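Local coordinates for protein chitinase (Thermococcus chitonophagus, PDB 5XSW) that probably hydrolyses chitin internally as an endochitinase, and is seen here with glycans bound in a pocket of its helical part, beyond the N-terminal beta domain, at residues K12-N23 with F76-E87; T39-L47 with V58-V66. All coordinates share one frame; numbering follows the deposited sequence.

Interaction 1 of 2, residues K12-N23 with F76-E87; sequences KITVELTLANKN and FHLNTTVKIIIE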
loop_
_atom_site.group_PDB
_atom_site.type_symbol
_atom_site.label_atom_id
_atom_site.label_comp_id
_atom_site.label_asym_id
_atom_site.label_seq_id
_atom_site.Cartn_x
_atom_site.Cartn_y
_atom_site.Cartn_z
ATOM N N LYS A 12 9.819 -49.897 2.133
ATOM C CA LYS A 12 9.715 -48.497 2.574
ATOM C C LYS A 12 10.958 -47.629 2.275
ATOM O O LYS A 12 12.079 -47.850 2.789
ATOM C CB LYS A 12 9.382 -48.467 4.065
ATOM C CG LYS A 12 9.217 -47.066 4.663
ATOM C CD LYS A 12 8.532 -47.161 6.029
ATOM C CE LYS A 12 8.902 -46.016 6.951
ATOM N NZ LYS A 12 8.229 -46.157 8.280
ATOM N N ILE A 13 10.746 -46.629 1.419
ATOM C CA ILE A 13 11.788 -45.671 1.046
ATOM C C ILE A 13 11.596 -44.365 1.808
ATOM O O ILE A 13 10.522 -43.772 1.750
ATOM C CB ILE A 13 11.752 -45.330 -0.420
ATOM C CG1 ILE A 13 11.988 -46.576 -1.263
ATOM C CG2 ILE A 13 12.773 -44.236 -0.752
ATOM C CD1 ILE A 13 11.529 -46.416 -2.668
ATOM N N THR A 14 12.624 -43.944 2.527
ATOM C CA THR A 14 12.550 -42.707 3.299
ATOM C C THR A 14 13.566 -41.674 2.769
ATOM O O THR A 14 14.784 -41.921 2.729
ATOM C CB THR A 14 12.769 -42.978 4.794
ATOM O OG1 THR A 14 11.650 -43.731 5.284
ATOM C CG2 THR A 14 12.825 -41.651 5.567
ATOM N N VAL A 15 13.038 -40.517 2.357
ATOM C CA VAL A 15 13.843 -39.440 1.782
ATOM C C VAL A 15 13.738 -38.154 2.652
ATOM O O VAL A 15 12.659 -37.810 3.120
ATOM C CB VAL A 15 13.381 -39.131 0.339
ATOM C CG1 VAL A 15 14.052 -37.865 -0.204
ATOM C CG2 VAL A 15 13.647 -40.301 -0.586
ATOM N N GLU A 16 14.867 -37.478 2.866
ATOM C CA GLU A 16 14.869 -36.167 3.485
ATOM C C GLU A 16 15.149 -35.093 2.448
ATOM O O GLU A 16 16.175 -35.117 1.745
ATOM C CB GLU A 16 15.893 -36.087 4.586
ATOM C CG GLU A 16 15.916 -34.722 5.243
ATOM C CD GLU A 16 16.600 -34.736 6.588
ATOM O OE1 GLU A 16 16.094 -34.080 7.534
ATOM O OE2 GLU A 16 17.659 -35.395 6.689
ATOM N N LEU A 17 14.222 -34.148 2.359
ATOM C CA LEU A 17 14.352 -32.994 1.485
ATOM C C LEU A 17 14.691 -31.741 2.314
ATOM O O LEU A 17 13.995 -31.463 3.263
ATOM C CB LEU A 17 13.048 -32.778 0.730
ATOM C CG LEU A 17 12.965 -31.467 -0.059
ATOM C CD1 LEU A 17 13.959 -31.449 -1.219
ATOM C CD2 LEU A 17 11.549 -31.261 -0.532
ATOM N N THR A 18 15.738 -31.028 1.941
ATOM C CA THR A 18 16.087 -29.811 2.637
ATOM C C THR A 18 15.886 -28.610 1.723
ATOM O O THR A 18 16.474 -28.530 0.656
ATOM C CB THR A 18 17.540 -29.851 3.130
ATOM O OG1 THR A 18 17.713 -30.963 4.007
ATOM C CG2 THR A 18 17.888 -28.584 3.866
ATOM N N LEU A 19 15.054 -27.679 2.171
ATOM C CA LEU A 19 14.792 -26.441 1.459
ATOM C C LEU A 19 15.338 -25.314 2.305
ATOM O O LEU A 19 15.081 -25.259 3.495
ATOM C CB LEU A 19 13.294 -26.234 1.255
ATOM C CG LEU A 19 12.489 -27.325 0.558
ATOM C CD1 LEU A 19 11.002 -27.053 0.654
ATOM C CD2 LEU A 19 12.914 -27.443 -0.888
ATOM N N ALA A 20 16.128 -24.439 1.705
ATOM C CA ALA A 20 16.691 -23.337 2.461
ATOM C C ALA A 20 17.027 -22.107 1.643
ATOM O O ALA A 20 17.352 -22.200 0.470
ATOM C CB ALA A 20 17.928 -23.805 3.200
ATOM N N ASN A 21 16.992 -20.957 2.296
ATOM C CA ASN A 21 17.659 -19.795 1.781
ATOM C C ASN A 21 18.941 -19.763 2.570
ATOM O O ASN A 21 18.954 -19.423 3.741
ATOM C CB ASN A 21 16.839 -18.527 2.017
ATOM C CG ASN A 21 17.551 -17.277 1.552
ATOM O OD1 ASN A 21 18.753 -17.279 1.349
ATOM N ND2 ASN A 21 16.809 -16.203 1.392
ATOM N N LYS A 22 20.033 -20.122 1.926
ATOM C CA LYS A 22 21.292 -20.222 2.652
ATOM C C LYS A 22 21.961 -18.866 2.763
ATOM O O LYS A 22 22.971 -18.728 3.440
ATOM C CB LYS A 22 22.247 -21.195 1.949
ATOM C CG LYS A 22 21.842 -22.671 1.999
ATOM C CD LYS A 22 22.515 -23.458 0.845
ATOM C CE LYS A 22 22.554 -24.979 1.071
ATOM N NZ LYS A 22 23.741 -25.456 1.871
ATOM N N ASN A 23 21.455 -17.868 2.050
ATOM C CA ASN A 23 22.067 -16.539 2.153
ATOM C C ASN A 23 22.008 -16.050 3.592
ATOM O O ASN A 23 20.970 -16.175 4.253
ATOM C CB ASN A 23 21.374 -15.545 1.212
ATOM C CG ASN A 23 21.455 -15.971 -0.244
ATOM O OD1 ASN A 23 20.447 -15.988 -0.989
ATOM N ND2 ASN A 23 22.641 -16.308 -0.667
ATOM N N PHE A 76 10.811 -17.934 2.706
ATOM C CA PHE A 76 12.189 -18.226 3.112
ATOM C C PHE A 76 13.057 -16.985 3.119
ATOM O O PHE A 76 13.694 -16.644 2.119
ATOM C CB PHE A 76 12.842 -19.249 2.177
ATOM C CG PHE A 76 12.299 -20.645 2.366
ATOM C CD1 PHE A 76 11.051 -20.980 1.870
ATOM C CD2 PHE A 76 13.019 -21.587 3.092
ATOM C CE1 PHE A 76 10.500 -22.265 2.071
ATOM C CE2 PHE A 76 12.499 -22.917 3.283
ATOM C CZ PHE A 76 11.233 -23.236 2.772
ATOM N N HIS A 77 13.083 -16.308 4.261
ATOM C CA HIS A 77 13.964 -15.175 4.474
ATOM C C HIS A 77 15.394 -15.664 4.640
ATOM O O HIS A 77 15.654 -16.859 4.656
ATOM C CB HIS A 77 13.491 -14.400 5.722
ATOM C CG HIS A 77 12.282 -13.556 5.462
ATOM N ND1 HIS A 77 12.351 -12.398 4.714
ATOM C CD2 HIS A 77 10.981 -13.709 5.806
ATOM C CE1 HIS A 77 11.138 -11.880 4.597
ATOM N NE2 HIS A 77 10.292 -12.642 5.268
ATOM N N LEU A 78 16.318 -14.732 4.758
ATOM C CA LEU A 78 17.722 -15.032 4.941
ATOM C C LEU A 78 17.913 -16.070 6.033
ATOM O O LEU A 78 17.194 -16.063 7.052
ATOM C CB LEU A 78 18.497 -13.765 5.276
ATOM C CG LEU A 78 18.593 -12.617 4.271
ATOM C CD1 LEU A 78 19.371 -11.431 4.910
ATOM C CD2 LEU A 78 19.257 -13.028 2.960
ATOM N N ASN A 79 18.813 -17.016 5.768
ATOM C CA ASN A 79 19.175 -18.035 6.757
ATOM C C ASN A 79 18.011 -18.850 7.297
ATOM O O ASN A 79 17.888 -19.023 8.499
ATOM C CB ASN A 79 19.900 -17.357 7.933
ATOM C CG ASN A 79 20.763 -18.332 8.735
ATOM O OD1 ASN A 79 21.263 -19.317 8.198
ATOM N ND2 ASN A 79 20.942 -18.049 10.022
ATOM N N THR A 80 17.147 -19.350 6.421
ATOM C CA THR A 80 15.949 -20.064 6.863
ATOM C C THR A 80 16.035 -21.484 6.256
ATOM O O THR A 80 16.348 -21.606 5.084
ATOM C CB THR A 80 14.640 -19.342 6.407
ATOM O OG1 THR A 80 14.524 -18.074 7.081
ATOM C CG2 THR A 80 13.403 -20.173 6.711
ATOM N N THR A 81 15.794 -22.527 7.047
ATOM C CA THR A 81 15.857 -23.893 6.519
ATOM C C THR A 81 14.612 -24.646 6.887
ATOM O O THR A 81 14.073 -24.461 7.983
ATOM C CB THR A 81 17.110 -24.612 7.022
ATOM O OG1 THR A 81 18.247 -23.914 6.529
ATOM C CG2 THR A 81 17.177 -26.112 6.516
ATOM N N VAL A 82 14.104 -25.460 5.953
ATOM C CA VAL A 82 12.944 -26.286 6.246
ATOM C C VAL A 82 13.270 -27.743 5.785
ATOM O O VAL A 82 13.727 -27.945 4.667
ATOM C CB VAL A 82 11.664 -25.778 5.561
ATOM C CG1 VAL A 82 10.505 -26.806 5.702
ATOM C CG2 VAL A 82 11.226 -24.382 6.136
ATOM N N LYS A 83 13.089 -28.726 6.667
ATOM C CA LYS A 83 13.444 -30.114 6.339
ATOM C C LYS A 83 12.202 -30.918 6.309
ATOM O O LYS A 83 11.373 -30.825 7.209
ATOM C CB LYS A 83 14.446 -30.690 7.326
ATOM C CG LYS A 83 15.815 -30.128 7.109
ATOM C CD LYS A 83 16.861 -30.753 7.986
ATOM C CE LYS A 83 18.213 -30.085 7.786
ATOM N NZ LYS A 83 18.966 -30.143 9.067
ATOM N N ILE A 84 12.044 -31.675 5.221
ATOM C CA ILE A 84 10.859 -32.456 5.013
ATOM C C ILE A 84 11.218 -33.970 4.894
ATOM O O ILE A 84 12.207 -34.329 4.239
ATOM C CB ILE A 84 10.144 -31.991 3.744
ATOM C CG1 ILE A 84 9.578 -30.572 3.957
ATOM C CG2 ILE A 84 9.037 -32.922 3.378
ATOM C CD1 ILE A 84 8.912 -30.003 2.716
ATOM N N ILE A 85 10.444 -34.820 5.561
ATOM C CA ILE A 85 10.639 -36.271 5.465
ATOM C C ILE A 85 9.498 -36.892 4.698
ATOM O O ILE A 85 8.319 -36.740 5.050
ATOM C CB ILE A 85 10.770 -36.901 6.835
ATOM C CG1 ILE A 85 12.010 -36.325 7.496
ATOM C CG2 ILE A 85 10.877 -38.461 6.700
ATOM C CD1 ILE A 85 11.900 -36.291 8.949
ATOM N N ILE A 86 9.872 -37.560 3.602
ATOM C CA ILE A 86 8.953 -38.202 2.680
ATOM C C ILE A 86 9.141 -39.730 2.782
ATOM O O ILE A 86 10.259 -40.233 2.660
ATOM C CB ILE A 86 9.213 -37.790 1.226
ATOM C CG1 ILE A 86 9.134 -36.255 1.063
ATOM C CG2 ILE A 86 8.290 -38.551 0.261
ATOM C CD1 ILE A 86 9.904 -35.771 -0.133
ATOM N N GLU A 87 8.054 -40.442 3.024
ATOM C CA GLU A 87 8.107 -41.905 3.067
ATOM C C GLU A 87 7.292 -42.486 1.931
ATOM O O GLU A 87 6.113 -42.144 1.768
ATOM C CB GLU A 87 7.616 -42.414 4.410
ATOM C CG GLU A 87 8.762 -42.451 5.428
ATOM C CD GLU A 87 8.289 -42.633 6.855
ATOM O OE1 GLU A 87 7.264 -43.341 7.060
ATOM O OE2 GLU A 87 8.945 -42.052 7.757
HETATM O O HOH W 1 11.351 -43.687 8.102
#
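The ring of Phe-76 lies obliquely against the backbone of Leu-19 to Asn-21, its CE2 3.5 Å from Leu-19 O and its CZ 3.9 Å from Leu-19 CB. Thr-80 O sits at the ring's edge, in plane. The second flat group, the amide of Asn-21, points ND2 at Phe-76 O (3.2 Å, 171° at the hydrogen); the acceptor is in the amide plane, whereas the donor stands above the plane of the carbonyl. ND2 also donates to Gly-30 O, and OD1 accepts from Asn-23 N in an Asx turn, so the buried amide is pinned at both ends. Asparagine suits this place because one short side chain offers both a donor and an acceptor.

Strands 12-21 and 80-87 run antiparallel, with paired backbone bonds at Val-15/Ile-86, Leu-17/Ile-84, Leu-19/Val-82 and Asn-21/Thr-80. At the end of the ladder Asn-79 and Thr-80 both face Asn-21, a G1 beta bulge, and Asn-79 tolerates the positive phi required there.

On the face of Val-15, Leu-17 and Leu-19 stand mostly branched aliphatics, Leu-19 CD1 meeting Ile-84 CD1 at 4.2 Å. The other face is more polar. With CG anti to the backbone N (chi1 -179°), the extended Lys-12 crosses to Glu-87, NZ 3.2 Å from OE1 in a salt bridge, while a water held by Thr-14 OG1 donates weakly to Glu-87 OE2. Glu-16 crosses the alkyl part of Lys-83, OE1 3.4 Å from its CD.

In the four-stranded sheet this pair is central: 3-9 flanks 12-21, and 45-51 flanks 80-89. The aliphatic face packs on strand 32-41 of the second sheet, Leu-19 meeting Ile-38; Phe-76, on strand 75-77 beside 32-41 in that sheet, touches Ile-35.

Interaction 2 of 2, residues T39-L47 with V58-V66; sequences TFETTGKVL and VYNVNGNLV
Phe-40 lays its ring alongside Val-66 because chi1 of 66° sets CG between its own backbone N and carbonyl carbon. Tyr-59 has nearly the same first torsion (69°), which turns its phenol toward Val-46. The Val-66 CB hydrogen makes a CH-pi contact with one face of Phe-40, CB 3.8 Å from the ring centroid and 18° off the normal. CG1 of Val-66 reaches Phe-40 CE2 at 3.6 Å, and its other branch, CG2, meets Val-46 CG2 tip to tip at 3.7 Å. A beta-branched residue thus serves two neighbours at once: the CB and both methyls lie against the ring, and CG2 also reaches Val-46.

Val-46 also slides past Tyr-59, CG1 3.7 Å from CZ, approaching the ring obliquely. The phenol oxygen is bridged to the backbone by a water that donates to Val-46 O (2.7 Å) and lies in the ring plane, at its edge; tyrosine here joins an apolar flank to a polar tip.

Backbone bonds fix the register: Phe-40 and Val-66 form a hydrogen-bonded antiparallel pair, and Thr-42 N donates to Asn-64 O (2.9 Å). Residues 58-66 double back through a type II' turn from Asn-62 to Leu-65, with Gly-63 supplying the positive phi of its second position. In 39-47 Thr-42 OG1 accepts from Gly-44 N (2.9 Å) in an ST turn, and also bonds to Pro-95 O, shaping the link to strand 45-51.

Of the hairpin 58-62/65-69, strand 65-69 pairs with one side of strand 32-41, and strand 98-104 with the other. From the facing sheet Ile-86 meets Phe-40; Ile-88 touches Thr-42 and also Val-46, whose strand 45-51 is next to 80-89.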
loop_
_atom_site.group_PDB
_atom_site.type_symbol
_atom_site.label_atom_id
_atom_site.label_comp_id
_atom_site.label_asym_id
_atom_site.label_seq_id
_atom_site.Cartn_x
_atom_site.Cartn_y
_atom_site.Cartn_z
ATOM N N THR A 39 7.390 -29.804 -6.514
ATOM C CA THR A 39 6.876 -31.047 -7.102
ATOM C C THR A 39 7.983 -32.108 -7.137
ATOM O O THR A 39 9.182 -31.802 -7.189
ATOM C CB THR A 39 6.344 -30.861 -8.526
ATOM O OG1 THR A 39 7.320 -30.180 -9.339
ATOM C CG2 THR A 39 5.018 -30.087 -8.552
ATOM N N PHE A 40 7.574 -33.364 -7.139
ATOM C CA PHE A 40 8.545 -34.388 -7.505
ATOM C C PHE A 40 7.762 -35.564 -8.106
ATOM O O PHE A 40 6.537 -35.582 -8.074
ATOM C CB PHE A 40 9.391 -34.824 -6.296
ATOM C CG PHE A 40 8.580 -35.543 -5.209
ATOM C CD1 PHE A 40 8.396 -36.933 -5.246
ATOM C CD2 PHE A 40 8.031 -34.831 -4.141
ATOM C CE1 PHE A 40 7.658 -37.604 -4.225
ATOM C CE2 PHE A 40 7.296 -35.457 -3.129
ATOM C CZ PHE A 40 7.104 -36.882 -3.161
ATOM N N GLU A 41 8.495 -36.538 -8.642
ATOM C CA GLU A 41 7.845 -37.675 -9.278
ATOM C C GLU A 41 8.227 -38.962 -8.561
ATOM O O GLU A 41 9.334 -39.088 -8.055
ATOM C CB GLU A 41 8.206 -37.726 -10.769
ATOM C CG GLU A 41 7.505 -36.625 -11.557
ATOM C CD GLU A 41 8.102 -36.397 -12.962
ATOM O OE1 GLU A 41 7.354 -35.935 -13.844
ATOM O OE2 GLU A 41 9.305 -36.644 -13.188
ATOM N N THR A 42 7.256 -39.865 -8.466
ATOM C CA THR A 42 7.494 -41.234 -8.025
ATOM C C THR A 42 6.384 -42.138 -8.586
ATOM O O THR A 42 5.250 -41.686 -8.811
ATOM C CB THR A 42 7.544 -41.331 -6.498
ATOM O OG1 THR A 42 7.639 -42.704 -6.101
ATOM C CG2 THR A 42 6.265 -40.699 -5.873
ATOM N N THR A 43 6.720 -43.403 -8.867
ATOM C CA THR A 43 5.700 -44.393 -9.230
ATOM C C THR A 43 5.237 -45.134 -7.981
ATOM O O THR A 43 4.291 -45.922 -8.028
ATOM C CB THR A 43 6.256 -45.421 -10.264
ATOM O OG1 THR A 43 7.469 -45.995 -9.745
ATOM C CG2 THR A 43 6.582 -44.729 -11.565
ATOM N N GLY A 44 5.931 -44.917 -6.872
ATOM C CA GLY A 44 5.564 -45.549 -5.617
ATOM C C GLY A 44 4.331 -44.903 -4.992
ATOM O O GLY A 44 3.705 -44.026 -5.596
ATOM N N LYS A 45 3.985 -45.317 -3.779
ATOM C CA LYS A 45 2.793 -44.796 -3.110
ATOM C C LYS A 45 3.264 -43.904 -1.997
ATOM O O LYS A 45 4.086 -44.322 -1.185
ATOM C CB LYS A 45 1.911 -45.920 -2.549
ATOM C CG LYS A 45 0.833 -45.418 -1.553
ATOM C CD LYS A 45 -0.158 -46.540 -1.119
ATOM C CE LYS A 45 -1.558 -46.370 -1.751
ATOM N NZ LYS A 45 -2.599 -47.368 -1.268
ATOM N N VAL A 46 2.791 -42.659 -1.956
ATOM C CA VAL A 46 3.229 -41.791 -0.870
ATOM C C VAL A 46 2.563 -42.260 0.434
ATOM O O VAL A 46 1.333 -42.315 0.516
ATOM C CB VAL A 46 2.881 -40.298 -1.126
ATOM C CG1 VAL A 46 3.285 -39.458 0.097
ATOM C CG2 VAL A 46 3.547 -39.795 -2.403
ATOM N N LEU A 47 3.366 -42.566 1.446
ATOM C CA LEU A 47 2.833 -42.961 2.757
ATOM C C LEU A 47 2.651 -41.767 3.693
ATOM O O LEU A 47 1.656 -41.654 4.392
ATOM C CB LEU A 47 3.763 -43.975 3.420
ATOM C CG LEU A 47 3.925 -45.306 2.658
ATOM C CD1 LEU A 47 5.158 -46.080 3.110
ATOM C CD2 LEU A 47 2.697 -46.151 2.839
ATOM N N VAL A 58 0.904 -29.745 3.224
ATOM C CA VAL A 58 -0.171 -30.340 2.455
ATOM C C VAL A 58 0.447 -30.947 1.186
ATOM O O VAL A 58 1.452 -30.427 0.688
ATOM C CB VAL A 58 -1.235 -29.270 2.077
ATOM C CG1 VAL A 58 -2.170 -29.763 0.981
ATOM C CG2 VAL A 58 -1.996 -28.824 3.316
ATOM N N TYR A 59 -0.121 -32.030 0.660
ATOM C CA TYR A 59 0.370 -32.522 -0.627
ATOM C C TYR A 59 -0.739 -33.159 -1.365
ATOM O O TYR A 59 -1.749 -33.546 -0.774
ATOM C CB TYR A 59 1.543 -33.508 -0.455
ATOM C CG TYR A 59 1.174 -34.845 0.158
ATOM C CD1 TYR A 59 0.696 -35.887 -0.634
ATOM C CD2 TYR A 59 1.339 -35.072 1.532
ATOM C CE1 TYR A 59 0.345 -37.129 -0.066
ATOM C CE2 TYR A 59 0.996 -36.298 2.111
ATOM C CZ TYR A 59 0.500 -37.318 1.303
ATOM O OH TYR A 59 0.172 -38.536 1.858
ATOM N N ASN A 60 -0.591 -33.252 -2.671
ATOM C CA ASN A 60 -1.546 -34.038 -3.418
ATOM C C ASN A 60 -0.804 -34.836 -4.500
ATOM O O ASN A 60 0.330 -34.500 -4.860
ATOM C CB ASN A 60 -2.641 -33.161 -4.012
ATOM C CG ASN A 60 -2.269 -32.573 -5.333
ATOM O OD1 ASN A 60 -2.412 -33.222 -6.382
ATOM N ND2 ASN A 60 -1.807 -31.318 -5.315
ATOM N N VAL A 61 -1.436 -35.908 -4.969
ATOM C CA VAL A 61 -0.825 -36.824 -5.940
ATOM C C VAL A 61 -1.633 -36.829 -7.213
ATOM O O VAL A 61 -2.839 -36.950 -7.195
ATOM C CB VAL A 61 -0.738 -38.274 -5.387
ATOM C CG1 VAL A 61 -0.119 -39.237 -6.447
ATOM C CG2 VAL A 61 0.039 -38.295 -4.079
ATOM N N ASN A 62 -0.973 -36.670 -8.338
ATOM C CA ASN A 62 -1.680 -36.785 -9.593
ATOM C C ASN A 62 -0.854 -37.673 -10.529
ATOM O O ASN A 62 0.111 -37.208 -11.155
ATOM C CB ASN A 62 -1.911 -35.406 -10.189
ATOM C CG ASN A 62 -2.794 -35.451 -11.393
ATOM O OD1 ASN A 62 -3.623 -36.349 -11.523
ATOM N ND2 ASN A 62 -2.617 -34.494 -12.297
ATOM N N GLY A 63 -1.181 -38.965 -10.565
ATOM C CA GLY A 63 -0.356 -39.920 -11.292
ATOM C C GLY A 63 1.008 -40.049 -10.646
ATOM O O GLY A 63 1.110 -40.341 -9.464
ATOM N N ASN A 64 2.063 -39.812 -11.420
ATOM C CA ASN A 64 3.417 -39.915 -10.895
ATOM C C ASN A 64 3.900 -38.585 -10.240
ATOM O O ASN A 64 4.985 -38.533 -9.670
ATOM C CB ASN A 64 4.368 -40.330 -12.018
ATOM C CG ASN A 64 4.031 -41.754 -12.581
ATOM O OD1 ASN A 64 3.455 -42.608 -11.881
ATOM N ND2 ASN A 64 4.379 -41.985 -13.838
ATOM N N LEU A 65 3.057 -37.553 -10.313
ATOM C CA LEU A 65 3.418 -36.171 -9.878
ATOM C C LEU A 65 2.886 -35.852 -8.492
ATOM O O LEU A 65 1.670 -35.852 -8.293
ATOM C CB LEU A 65 2.869 -35.139 -10.846
ATOM C CG LEU A 65 3.358 -33.701 -10.553
ATOM C CD1 LEU A 65 4.867 -33.675 -10.698
ATOM C CD2 LEU A 65 2.694 -32.732 -11.524
ATOM N N VAL A 66 3.787 -35.602 -7.544
ATOM C CA VAL A 66 3.395 -35.234 -6.177
ATOM C C VAL A 66 3.660 -33.707 -6.003
ATOM O O VAL A 66 4.711 -33.225 -6.388
ATOM C CB VAL A 66 4.186 -36.026 -5.117
ATOM C CG1 VAL A 66 3.754 -35.632 -3.681
ATOM C CG2 VAL A 66 3.970 -37.567 -5.289
HETATM O O HOH W 2 -0.705 -40.534 0.030
#

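In the fold
The two contacts lie about 17 Å apart, centre to centre, in the N-terminal beta domain. Along the chain the order is 12-23, 39-47, 58-66, 76-87, so both partners of interaction 2 fall between those of interaction 1. Interaction 1 is mainly the central pair of the four-stranded sheet; interaction 2 joins strands of the other sheet and also reaches strand 45-51 of the first, the turn between 32-41 and 45-51 passing from one layer to the other. They touch directly: Glu-87 O is 2.8 Å from Leu-47 N, probably hydrogen-bonded, and Ile-86 CD1 packs 4.0 Å from Phe-40 CE2. The sheets face each other, consistent with a two-layered beta sandwich, apart from the helical glycan-binding part.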